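Local coordinates for protein intracellular serine protease (Bacillus licheniformis, PDB 4ZOQ) that probably acts as a subtilisin-like serine endopeptidase that cleaves lanthipeptide precursors, this chain being its N-terminal prodomain, at residues E30-L35 against I61-T67. Coordinates in Å, arbitrary orientation, origin at the centre of the assembly. Numbering follows the deposited sequence.
Sequences EQYLLL and IGFAKVT
Strands 31-35 and 63-67 run antiparallel (axes approach to 4.6 Å, N-to-C directions at 152°) as the central pair of the four-stranded prodomain sheet. Gln31-Val66 (Gln31 N to Val66 O 2.9 Å, Val66 N to Gln31 O 2.8 Å) and Leu33-Ala64 (Leu33 N to Ala64 O 2.8 Å, Ala64 N to Leu33 O 2.7 Å) are hydrogen-bonded pairs; Tyr32-Lys65 and Leu34-Phe63 are non-hydrogen-bonded. Leu35 N to Gly62 O (2.8 Å) extends the ladder to Gly62, whose phi of 67° fits its G1 bulge with Phe63 opposite Ile58. Beside Ala64's small methyl, Leu33 leans diagonally, CD1 3.8 Å from Val66 CG1, both packing on Phe76. On the other face, the Tyr32 and Phe63 rings lie nearly parallel (15°) but slid apart, centroids 6.0 Å; Leu34 (chi1 t, chi2 p) brings CD1 to 3.7 Å from Phe63 CB, and Tyr32 CE2 lies 3.4 Å from Lys65 CB. There Tyr32 meets Tyr117 of the protease chain, whose Arg157 hydrogen-bonds Leu35 O and Ile61 O. One face is thus largely apolar against helix 70-80, the other mixed against the protease.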
loop_
_atom_site.group_PDB
_atom_site.type_symbol
_atom_site.label_atom_id
_atom_site.label_comp_id
_atom_site.label_asym_id
_atom_site.label_seq_id
_atom_site.Cartn_x
_atom_site.Cartn_y
_atom_site.Cartn_z
ATOM N N GLU A 30 -1.026 -16.906 22.497
ATOM C CA GLU A 30 -1.094 -16.339 21.147
ATOM C C GLU A 30 -0.396 -17.154 20.033
ATOM O O GLU A 30 0.827 -17.176 19.941
ATOM C CB GLU A 30 -0.520 -14.924 21.133
ATOM C CG GLU A 30 -0.553 -14.309 19.734
ATOM C CD GLU A 30 -0.282 -12.819 19.725
ATOM O OE1 GLU A 30 0.050 -12.258 20.797
ATOM O OE2 GLU A 30 -0.375 -12.213 18.635
ATOM N N GLN A 31 -1.184 -17.872 19.236
ATOM C CA GLN A 31 -0.697 -18.528 18.021
ATOM C C GLN A 31 -1.623 -18.317 16.813
ATOM O O GLN A 31 -2.636 -17.626 16.912
ATOM C CB GLN A 31 -0.480 -20.020 18.248
ATOM C CG GLN A 31 0.261 -20.315 19.516
ATOM C CD GLN A 31 0.514 -21.778 19.686
ATOM O OE1 GLN A 31 1.572 -22.179 20.163
ATOM N NE2 GLN A 31 -0.440 -22.591 19.273
ATOM N N TYR A 32 -1.251 -18.897 15.671
ATOM C CA TYR A 32 -1.997 -18.700 14.429
ATOM C C TYR A 32 -2.237 -20.018 13.699
ATOM O O TYR A 32 -1.394 -20.928 13.717
ATOM C CB TYR A 32 -1.272 -17.720 13.494
ATOM C CG TYR A 32 -1.214 -16.298 14.004
ATOM C CD1 TYR A 32 -0.152 -15.859 14.796
ATOM C CD2 TYR A 32 -2.223 -15.392 13.697
ATOM C CE1 TYR A 32 -0.109 -14.552 15.276
ATOM C CE2 TYR A 32 -2.179 -14.078 14.167
ATOM C CZ TYR A 32 -1.127 -13.673 14.956
ATOM O OH TYR A 32 -1.095 -12.378 15.411
ATOM N N LEU A 33 -3.387 -20.106 13.040
ATOM C CA LEU A 33 -3.796 -21.325 12.366
ATOM C C LEU A 33 -4.268 -21.087 10.940
ATOM O O LEU A 33 -5.010 -20.144 10.665
ATOM C CB LEU A 33 -4.935 -22.010 13.140
ATOM C CG LEU A 33 -4.709 -22.950 14.318
ATOM C CD1 LEU A 33 -5.972 -23.040 15.133
ATOM C CD2 LEU A 33 -4.354 -24.320 13.801
ATOM N N LEU A 34 -3.888 -21.989 10.047
ATOM C CA LEU A 34 -4.387 -21.951 8.701
ATOM C C LEU A 34 -5.105 -23.272 8.413
ATOM O O LEU A 34 -4.481 -24.328 8.405
ATOM C CB LEU A 34 -3.259 -21.690 7.697
ATOM C CG LEU A 34 -3.826 -21.557 6.288
ATOM C CD1 LEU A 34 -4.794 -20.371 6.225
ATOM C CD2 LEU A 34 -2.711 -21.394 5.260
ATOM N N LEU A 35 -6.427 -23.232 8.253
ATOM C CA LEU A 35 -7.182 -24.437 7.898
ATOM C C LEU A 35 -6.865 -24.881 6.472
ATOM O O LEU A 35 -6.632 -24.059 5.593
ATOM C CB LEU A 35 -8.698 -24.194 8.036
ATOM C CG LEU A 35 -9.285 -23.660 9.343
ATOM C CD1 LEU A 35 -10.668 -23.099 9.117
ATOM C CD2 LEU A 35 -9.358 -24.766 10.374
ATOM N N ILE A 61 -10.316 -16.849 4.100
ATOM C CA ILE A 61 -9.006 -17.454 3.873
ATOM C C ILE A 61 -8.684 -18.530 4.921
ATOM O O ILE A 61 -7.617 -19.148 4.873
ATOM C CB ILE A 61 -7.880 -16.373 3.801
ATOM C CG1 ILE A 61 -7.797 -15.548 5.076
ATOM C CG2 ILE A 61 -8.084 -15.459 2.568
ATOM C CD1 ILE A 61 -6.573 -14.659 5.095
ATOM N N GLY A 62 -9.556 -18.681 5.919
ATOM C CA GLY A 62 -9.435 -19.780 6.862
ATOM C C GLY A 62 -8.202 -19.684 7.732
ATOM O O GLY A 62 -7.559 -20.686 8.033
ATOM N N PHE A 63 -7.894 -18.462 8.137
ATOM C CA PHE A 63 -6.700 -18.146 8.896
ATOM C C PHE A 63 -7.087 -17.475 10.205
ATOM O O PHE A 63 -7.790 -16.458 10.222
ATOM C CB PHE A 63 -5.775 -17.262 8.035
ATOM C CG PHE A 63 -4.412 -17.021 8.627
ATOM C CD1 PHE A 63 -3.546 -18.069 8.887
ATOM C CD2 PHE A 63 -3.981 -15.723 8.886
ATOM C CE1 PHE A 63 -2.293 -17.837 9.424
ATOM C CE2 PHE A 63 -2.721 -15.489 9.419
ATOM C CZ PHE A 63 -1.877 -16.554 9.687
ATOM N N ALA A 64 -6.610 -18.028 11.308
ATOM C CA ALA A 64 -7.128 -17.616 12.597
ATOM C C ALA A 64 -6.047 -17.257 13.596
ATOM O O ALA A 64 -4.983 -17.862 13.615
ATOM C CB ALA A 64 -8.018 -18.717 13.171
ATOM N N LYS A 65 -6.341 -16.296 14.454
ATOM C CA LYS A 65 -5.437 -16.023 15.555
ATOM C C LYS A 65 -6.086 -16.584 16.819
ATOM O O LYS A 65 -7.237 -16.290 17.140
ATOM C CB LYS A 65 -5.137 -14.521 15.692
ATOM C CG LYS A 65 -4.598 -14.106 17.066
ATOM C CD LYS A 65 -4.346 -12.597 17.172
ATOM C CE LYS A 65 -5.591 -11.787 16.909
ATOM N NZ LYS A 65 -6.683 -12.036 17.894
ATOM N N VAL A 66 -5.359 -17.445 17.509
ATOM C CA VAL A 66 -5.910 -18.083 18.690
ATOM C C VAL A 66 -5.157 -17.553 19.903
ATOM O O VAL A 66 -3.929 -17.533 19.946
ATOM C CB VAL A 66 -5.838 -19.632 18.619
ATOM C CG1 VAL A 66 -6.720 -20.148 17.497
ATOM C CG2 VAL A 66 -4.424 -20.096 18.411
ATOM N N THR A 67 -5.919 -17.074 20.873
ATOM C CA THR A 67 -5.360 -16.519 22.090
ATOM C C THR A 67 -6.110 -17.142 23.244
ATOM O O THR A 67 -7.284 -17.485 23.124
ATOM C CB THR A 67 -5.480 -14.978 22.158
ATOM O OG1 THR A 67 -6.864 -14.598 22.186
ATOM C CG2 THR A 67 -4.815 -14.332 20.943
#